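Local coordinates for recombination protein uvsY (Enterobacteria phage T4, PDB 4ZWS), which promotes viral DNA synthesis by helping the UvsX recombinase assemble on single-stranded DNA and displace bound gp32, at residues K38-S41 with I42-M46; K95-T98 with S99-W103; A123-H126 with I127-M130. One frame throughout, in Å; residues are numbered along the deposited sequence.

Contact 1: residues K38-S41 with I42-M46; sequences KHSS and IKKEM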
loop_
_atom_site.group_PDB
_atom_site.type_symbol
_atom_site.label_atom_id
_atom_site.label_comp_id
_atom_site.label_asym_id
_atom_site.label_seq_id
_atom_site.Cartn_x
_atom_site.Cartn_y
_atom_site.Cartn_z
ATOM N N LYS A 38 -7.770 -23.827 -12.541
ATOM C CA LYS A 38 -8.809 -22.972 -13.102
ATOM C C LYS A 38 -8.210 -21.598 -13.375
ATOM O O LYS A 38 -8.285 -21.093 -14.489
ATOM C CB LYS A 38 -10.001 -22.848 -12.157
ATOM C CG LYS A 38 -10.910 -24.047 -12.126
ATOM C CD LYS A 38 -12.003 -23.863 -11.084
ATOM C CE LYS A 38 -13.189 -24.787 -11.318
ATOM N NZ LYS A 38 -12.823 -26.230 -11.355
ATOM N N HIS A 39 -7.574 -21.039 -12.349
ATOM C CA HIS A 39 -6.955 -19.713 -12.371
ATOM C C HIS A 39 -5.947 -19.615 -13.514
ATOM O O HIS A 39 -5.931 -18.660 -14.281
ATOM C CB HIS A 39 -6.303 -19.463 -11.007
ATOM C CG HIS A 39 -5.726 -18.094 -10.823
ATOM N ND1 HIS A 39 -4.446 -17.763 -11.209
ATOM C CD2 HIS A 39 -6.242 -16.981 -10.247
ATOM C CE1 HIS A 39 -4.205 -16.503 -10.897
ATOM N NE2 HIS A 39 -5.279 -16.004 -10.313
ATOM N N SER A 40 -5.141 -20.651 -13.647
ATOM C CA SER A 40 -4.110 -20.719 -14.661
ATOM C C SER A 40 -4.749 -20.715 -16.056
ATOM O O SER A 40 -4.266 -20.044 -16.972
ATOM C CB SER A 40 -3.264 -21.961 -14.437
ATOM O OG SER A 40 -2.122 -21.938 -15.244
ATOM N N SER A 41 -5.813 -21.502 -16.220
ATOM C CA SER A 41 -6.535 -21.569 -17.490
ATOM C C SER A 41 -7.177 -20.250 -17.879
ATOM O O SER A 41 -7.145 -19.852 -19.038
ATOM C CB SER A 41 -7.645 -22.616 -17.424
ATOM O OG SER A 41 -7.106 -23.911 -17.511
ATOM N N ILE A 42 -7.743 -19.573 -16.891
ATOM C CA ILE A 42 -8.396 -18.301 -17.110
ATOM C C ILE A 42 -7.372 -17.275 -17.599
ATOM O O ILE A 42 -7.662 -16.533 -18.529
ATOM C CB ILE A 42 -9.133 -17.847 -15.837
ATOM C CG1 ILE A 42 -10.288 -18.816 -15.563
ATOM C CG2 ILE A 42 -9.629 -16.416 -15.961
ATOM C CD1 ILE A 42 -10.947 -18.649 -14.197
ATOM N N LYS A 43 -6.176 -17.244 -17.011
ATOM C CA LYS A 43 -5.158 -16.341 -17.526
ATOM C C LYS A 43 -4.859 -16.620 -19.002
ATOM O O LYS A 43 -4.712 -15.692 -19.801
ATOM C CB LYS A 43 -3.851 -16.413 -16.724
ATOM C CG LYS A 43 -3.823 -15.621 -15.430
ATOM C CD LYS A 43 -2.460 -15.717 -14.722
ATOM C CE LYS A 43 -2.080 -17.146 -14.369
ATOM N NZ LYS A 43 -0.651 -17.273 -13.945
ATOM N N LYS A 44 -4.788 -17.894 -19.370
ATOM C CA LYS A 44 -4.519 -18.246 -20.764
ATOM C C LYS A 44 -5.643 -17.763 -21.672
ATOM O O LYS A 44 -5.394 -17.200 -22.732
ATOM C CB LYS A 44 -4.333 -19.753 -20.933
ATOM C CG LYS A 44 -3.009 -20.277 -20.410
ATOM C CD LYS A 44 -2.688 -21.669 -20.968
ATOM C CE LYS A 44 -2.112 -22.609 -19.898
ATOM N NZ LYS A 44 -3.154 -23.140 -18.953
ATOM N N GLU A 45 -6.878 -17.958 -21.232
ATOM C CA GLU A 45 -8.030 -17.532 -22.000
ATOM C C GLU A 45 -8.083 -16.008 -22.196
ATOM O O GLU A 45 -8.350 -15.526 -23.296
ATOM C CB GLU A 45 -9.315 -18.013 -21.320
ATOM C CG GLU A 45 -10.576 -17.637 -22.083
ATOM C CD GLU A 45 -10.663 -18.297 -23.457
ATOM O OE1 GLU A 45 -9.921 -19.271 -23.710
ATOM O OE2 GLU A 45 -11.454 -17.822 -24.301
ATOM N N MET A 46 -7.789 -15.255 -21.145
ATOM C CA MET A 46 -7.813 -13.793 -21.217
ATOM C C MET A 46 -6.773 -13.229 -22.169
ATOM O O MET A 46 -6.975 -12.218 -22.847
ATOM C CB MET A 46 -7.590 -13.198 -19.825
ATOM C CG MET A 46 -8.673 -13.518 -18.830
ATOM S SD MET A 46 -8.416 -12.634 -17.294
ATOM C CE MET A 46 -8.827 -10.950 -17.766
#

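Contact 2: residues K95-T98 with S99-W103; sequences KVDT and SLQYW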
loop_
_atom_site.group_PDB
_atom_site.type_symbol
_atom_site.label_atom_id
_atom_site.label_comp_id
_atom_site.label_asym_id
_atom_site.label_seq_id
_atom_site.Cartn_x
_atom_site.Cartn_y
_atom_site.Cartn_z
ATOM N N LYS A 95 -18.531 -6.310 -27.238
ATOM C CA LYS A 95 -18.724 -7.719 -26.947
ATOM C C LYS A 95 -17.422 -8.353 -26.500
ATOM O O LYS A 95 -17.382 -9.065 -25.492
ATOM C CB LYS A 95 -19.262 -8.455 -28.175
ATOM C CG LYS A 95 -19.396 -9.941 -27.942
ATOM C CD LYS A 95 -20.097 -10.635 -29.066
ATOM C CE LYS A 95 -20.336 -12.088 -28.708
ATOM N NZ LYS A 95 -21.099 -12.785 -29.774
ATOM N N VAL A 96 -16.350 -8.052 -27.224
ATOM C CA VAL A 96 -15.055 -8.636 -26.917
ATOM C C VAL A 96 -14.546 -8.110 -25.582
ATOM O O VAL A 96 -13.951 -8.852 -24.807
ATOM C CB VAL A 96 -14.017 -8.345 -28.012
ATOM C CG1 VAL A 96 -12.780 -9.150 -27.742
ATOM C CG2 VAL A 96 -14.562 -8.745 -29.347
ATOM N N ASP A 97 -14.791 -6.835 -25.291
ATOM C CA ASP A 97 -14.263 -6.314 -24.045
ATOM C C ASP A 97 -15.120 -6.672 -22.866
ATOM O O ASP A 97 -14.635 -6.647 -21.752
ATOM C CB ASP A 97 -14.153 -4.789 -24.089
ATOM C CG ASP A 97 -13.321 -4.230 -22.939
ATOM O OD1 ASP A 97 -12.145 -4.636 -22.780
ATOM O OD2 ASP A 97 -13.869 -3.410 -22.158
ATOM N N THR A 98 -16.305 -7.212 -23.104
ATOM C CA THR A 98 -17.117 -7.601 -21.973
ATOM C C THR A 98 -16.653 -8.981 -21.551
ATOM O O THR A 98 -16.397 -9.225 -20.375
ATOM C CB THR A 98 -18.616 -7.586 -22.299
ATOM O OG1 THR A 98 -19.018 -6.253 -22.629
ATOM C CG2 THR A 98 -19.415 -8.059 -21.110
ATOM N N SER A 99 -16.540 -9.870 -22.532
ATOM C CA SER A 99 -15.999 -11.202 -22.310
ATOM C C SER A 99 -14.697 -11.080 -21.530
ATOM O O SER A 99 -14.551 -11.724 -20.489
ATOM C CB SER A 99 -15.820 -11.951 -23.627
ATOM O OG SER A 99 -14.986 -11.205 -24.468
ATOM N N LEU A 100 -13.752 -10.278 -22.028
ATOM C CA LEU A 100 -12.510 -10.061 -21.284
ATOM C C LEU A 100 -12.680 -9.678 -19.814
ATOM O O LEU A 100 -12.070 -10.299 -18.934
ATOM C CB LEU A 100 -11.682 -8.970 -21.952
ATOM C CG LEU A 100 -10.239 -8.871 -21.460
ATOM C CD1 LEU A 100 -9.406 -10.115 -21.684
ATOM C CD2 LEU A 100 -9.604 -7.685 -22.113
ATOM N N GLN A 101 -13.565 -8.719 -19.549
ATOM C CA GLN A 101 -13.822 -8.256 -18.193
ATOM C C GLN A 101 -14.472 -9.371 -17.376
ATOM O O GLN A 101 -14.143 -9.565 -16.205
ATOM C CB GLN A 101 -14.729 -7.048 -18.224
ATOM C CG GLN A 101 -14.179 -5.839 -18.958
ATOM C CD GLN A 101 -13.361 -4.937 -18.112
ATOM O OE1 GLN A 101 -12.164 -5.162 -17.907
ATOM N NE2 GLN A 101 -13.992 -3.872 -17.622
ATOM N N TYR A 102 -15.367 -10.122 -18.027
ATOM C CA TYR A 102 -16.089 -11.226 -17.397
ATOM C C TYR A 102 -15.132 -12.303 -16.933
ATOM O O TYR A 102 -15.241 -12.804 -15.811
ATOM C CB TYR A 102 -17.077 -11.841 -18.380
ATOM C CG TYR A 102 -17.977 -12.899 -17.791
ATOM C CD1 TYR A 102 -17.716 -14.250 -18.006
ATOM C CD2 TYR A 102 -19.069 -12.563 -16.987
ATOM C CE1 TYR A 102 -18.531 -15.241 -17.461
ATOM C CE2 TYR A 102 -19.896 -13.543 -16.443
ATOM C CZ TYR A 102 -19.618 -14.882 -16.683
ATOM O OH TYR A 102 -20.426 -15.868 -16.151
ATOM N N TRP A 103 -14.201 -12.657 -17.809
ATOM C CA TRP A 103 -13.135 -13.590 -17.485
ATOM C C TRP A 103 -12.250 -13.042 -16.377
ATOM O O TRP A 103 -11.793 -13.793 -15.516
ATOM C CB TRP A 103 -12.386 -13.923 -18.759
ATOM C CG TRP A 103 -13.119 -14.966 -19.544
ATOM C CD1 TRP A 103 -13.974 -14.760 -20.581
ATOM C CD2 TRP A 103 -12.882 -16.379 -19.509
ATOM N NE1 TRP A 103 -14.393 -15.959 -21.104
ATOM C CE2 TRP A 103 -13.719 -16.969 -20.477
ATOM C CE3 TRP A 103 -12.080 -17.205 -18.722
ATOM C CZ2 TRP A 103 -13.774 -18.345 -20.681
ATOM C CZ3 TRP A 103 -12.136 -18.573 -18.927
ATOM C CH2 TRP A 103 -12.976 -19.127 -19.903
#

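Contact 3: residues A123-H126 with I127-M130; sequences AIKH and IQDM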
loop_
_atom_site.group_PDB
_atom_site.type_symbol
_atom_site.label_atom_id
_atom_site.label_comp_id
_atom_site.label_asym_id
_atom_site.label_seq_id
_atom_site.Cartn_x
_atom_site.Cartn_y
_atom_site.Cartn_z
ATOM N N ALA A 123 -8.692 -24.168 9.190
ATOM C CA ALA A 123 -9.897 -24.485 9.948
ATOM C C ALA A 123 -9.899 -25.968 10.331
ATOM O O ALA A 123 -10.186 -26.329 11.472
ATOM C CB ALA A 123 -11.132 -24.148 9.156
ATOM N N ILE A 124 -9.558 -26.823 9.373
ATOM C CA ILE A 124 -9.521 -28.257 9.619
ATOM C C ILE A 124 -8.510 -28.613 10.703
ATOM O O ILE A 124 -8.813 -29.396 11.600
ATOM C CB ILE A 124 -9.198 -29.029 8.328
ATOM C CG1 ILE A 124 -10.316 -28.805 7.303
ATOM C CG2 ILE A 124 -9.001 -30.507 8.621
ATOM C CD1 ILE A 124 -10.044 -29.361 5.920
ATOM N N LYS A 125 -7.320 -28.023 10.626
ATOM C CA LYS A 125 -6.276 -28.230 11.630
ATOM C C LYS A 125 -6.741 -27.752 13.001
ATOM O O LYS A 125 -6.516 -28.413 14.005
ATOM C CB LYS A 125 -4.987 -27.505 11.234
ATOM C CG LYS A 125 -3.849 -27.645 12.231
ATOM C CD LYS A 125 -3.599 -29.113 12.524
ATOM C CE LYS A 125 -2.591 -29.332 13.647
ATOM N NZ LYS A 125 -2.565 -30.768 14.064
ATOM N N HIS A 126 -7.376 -26.587 13.032
ATOM C CA HIS A 126 -7.857 -26.007 14.277
ATOM C C HIS A 126 -8.867 -26.941 14.945
ATOM O O HIS A 126 -8.811 -27.169 16.152
ATOM C CB HIS A 126 -8.485 -24.633 14.011
ATOM C CG HIS A 126 -7.514 -23.609 13.493
ATOM N ND1 HIS A 126 -7.917 -22.430 12.893
ATOM C CD2 HIS A 126 -6.158 -23.587 13.485
ATOM C CE1 HIS A 126 -6.853 -21.730 12.539
ATOM N NE2 HIS A 126 -5.774 -22.410 12.885
ATOM N N ILE A 127 -9.767 -27.500 14.141
ATOM C CA ILE A 127 -10.800 -28.406 14.627
ATOM C C ILE A 127 -10.186 -29.691 15.204
ATOM O O ILE A 127 -10.652 -30.203 16.223
ATOM C CB ILE A 127 -11.809 -28.732 13.517
ATOM C CG1 ILE A 127 -12.561 -27.458 13.116
ATOM C CG2 ILE A 127 -12.777 -29.815 13.965
ATOM C CD1 ILE A 127 -13.355 -27.566 11.829
ATOM N N GLN A 128 -9.145 -30.208 14.552
ATOM C CA GLN A 128 -8.441 -31.392 15.046
ATOM C C GLN A 128 -7.780 -31.115 16.398
ATOM O O GLN A 128 -7.859 -31.929 17.318
ATOM C CB GLN A 128 -7.386 -31.844 14.041
ATOM C CG GLN A 128 -7.985 -32.438 12.788
ATOM C CD GLN A 128 -6.996 -32.613 11.652
ATOM O OE1 GLN A 128 -6.141 -31.762 11.415
ATOM N NE2 GLN A 128 -7.120 -33.721 10.933
ATOM N N ASP A 129 -7.120 -29.967 16.503
ATOM C CA ASP A 129 -6.501 -29.527 17.749
ATOM C C ASP A 129 -7.523 -29.411 18.879
ATOM O O ASP A 129 -7.237 -29.787 20.022
ATOM C CB ASP A 129 -5.782 -28.192 17.545
ATOM C CG ASP A 129 -4.508 -28.341 16.735
ATOM O OD1 ASP A 129 -4.062 -29.492 16.532
ATOM O OD2 ASP A 129 -3.951 -27.314 16.299
ATOM N N MET A 130 -8.712 -28.908 18.547
ATOM C CA MET A 130 -9.785 -28.760 19.525
ATOM C C MET A 130 -10.259 -30.132 20.003
ATOM O O MET A 130 -10.478 -30.352 21.199
ATOM C CB MET A 130 -10.972 -27.991 18.922
ATOM C CG MET A 130 -10.693 -26.537 18.526
ATOM S SD MET A 130 -12.079 -25.742 17.653
ATOM C CE MET A 130 -11.304 -24.243 17.036
#

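Contact 1: residues K38-S41 with I42-M46
His39 and Lys43 meet one turn apart on helix 21-64, the lysine chain slanting past the imidazole. Lys43 CE touches His39 ND1 at 4.0 Å and CE1 at nearly the same separation, approaching neither squarely over the ring face nor at its edge. The bend in the lysine that makes this possible lies at chi3 (-59°): CG starts beside the backbone N and the chain then folds back toward the previous turn. Imidazole and ammonium nevertheless stay apart, with Lys43 NZ 4.7 Å from His39 ND1. The His39 ring also makes an edge-to-face pair with Phe133 of a neighbouring subunit, and Lys43 packs on Met130 of that same subunit.

On another side of the helix Ile42 sets CG1 beside its own backbone N, which lays it next to the oxygen of Lys38, CG1 3.2 Å from Lys38 O, while the buried side chain packs on Cys110 of helix 91-135. Lys44 is kinked twice, at chi3 and chi4, and curls back along the preceding turn. This carries Lys44 NZ to 4.0 Å from Ser40 OG. Glu45 leans away from its neighbours here, and Lys38 extends away as well, each into a salt bridge.

Four main-chain bonds run i to i+4 through the turn, beginning with Ile42 N to Lys38 O at 2.9 Å and ending with Glu45 N to Ser41 O at the same length. Chemically, the turn is held by its backbone, and its side chains meet each other by van der Waals packing; the charged ends of Lys38 and Glu45 find their partners, Glu9 and Arg48, outside the turn. An ammonium this close to the ring would be expected to disfavour protonation of His39.

Contact 2: residues K95-T98 with S99-W103
The carboxylate of Asp97 and the amide of Gln101 are flat groups only 19° apart in plane, yet they meet through an aliphatic atom, Gln101 CG lying 4.0 Å from Asp97 OD2. The carboxylate's other oxygen, Asp97 OD1, meets the methyl Leu100 CD2 at 4.0 Å and forms a salt bridge with Lys53 of helix 21-64. OD2 makes a long, weak ion pair with Lys54 of a neighbouring subunit. A third flat group, the Trp103 indole, has the backbone carbon of Ser99 at its edge, in the ring plane, and packs against Glu45 and Ile49 of helix 21-64.

Ser99 makes the one side-chain hydrogen bond between the two segments. Its OG sits between the backbone N and the carbonyl carbon (chi1 57°), which turns the hydroxyl back toward the preceding turn, and it donates to Val96 O at 2.6 Å. The hydroxyl arrives above the carbonyl plane. Leu100 N reaches the same Val96 O at 3.1 Å from the same face, so two donors grip that oxygen.

The main chain repeats such sharing one residue earlier: Lys95 O accepts from Ser99 N at 3.2 Å and also from Thr98 N. Further on, Tyr102 N bonds to Thr98 O at 2.7 Å, while Gln101 N bonds to Asp97 O. Thr98 OG1 bonds back to Leu94 O, and Tyr102 OH accepts from the backbone N of Leu3.

Leu47 of the same neighbouring subunit packs on both Thr98 and Gln101, and Leu100 and Trp103 pack on helix 21-64 of their own chain. A serine hydroxyl returned to the carbonyl three residues back is a familiar alpha-helical feature, here on a long helix of the heptameric alpha barrel.

Contact 3: residues A123-H126 with I127-M130
Lys125 and Asp129 are drawn together by opposite choices at their first torsions. Lys125 runs out with CG trans to the backbone N (chi1 179°) and turns at chi2 (53°), which sends its chain along the helix toward the next turn; Asp129 keeps CG beside its own N (chi1 -72°) and so leans back to meet it. The outcome is an i to i+4 salt bridge along helix 91-135, one of the long helices of this alpha-barrel heptamer. Its single hydrogen bond, from Lys125 NZ to Asp129 OD1, is weak at 3.2 Å. The methylene chain comes as close, with Lys125 CE also 3.2 Å from Asp129 OD1.

Gln128 crosses this lysine at about a right angle. Its OE1 lies 3.8 Å from Lys125 CD, and its chain, extended beyond CG, runs alongside Ile124, pointing the same way. Both of these side chains touch Leu21 of helix 21-64. Ile127 also packs there, and its CG1 lies 3.1 Å from Ala123 O, one turn back.

The helix face made by Ala123 and Ile127 rests on Ala25 of a neighbouring subunit; His126 and Met130 meet Lys125 and Gln128 of that same subunit. Within its own chain, Lys125 is itself an exposed residue. Beneath all this, backbone bonds tie each residue from Ala123 to His126 to the residue four ahead, Asp129 N donating to Lys125 O at 3.0 Å. Met130 sets CG beside its own backbone N (chi1 -64°) and runs extended from there past the previous turn, where CE lies 4.2 Å from His126 CB.

All three are single helical turns: contact 1 lies on helix 21-64, contacts 2 and 3 near either end of helix 91-135. Contacts 1 and 2 touch where the two helices pack, Met46 and Ile42 meeting Leu100 and Trp103; contact 3 is remote, its centre about 33 Å from that of contact 1 and 41 Å from that of contact 2. Contacts 1 and 3 are partly buried, contact 2 more superficial. Beyond the backbone bonds common to all three, contact 1 has side-chain packing, contact 2 a serine-to-carbonyl bond and contact 3 a weak salt bridge. Contact 1 borders one neighbouring subunit, contacts 2 and 3 another.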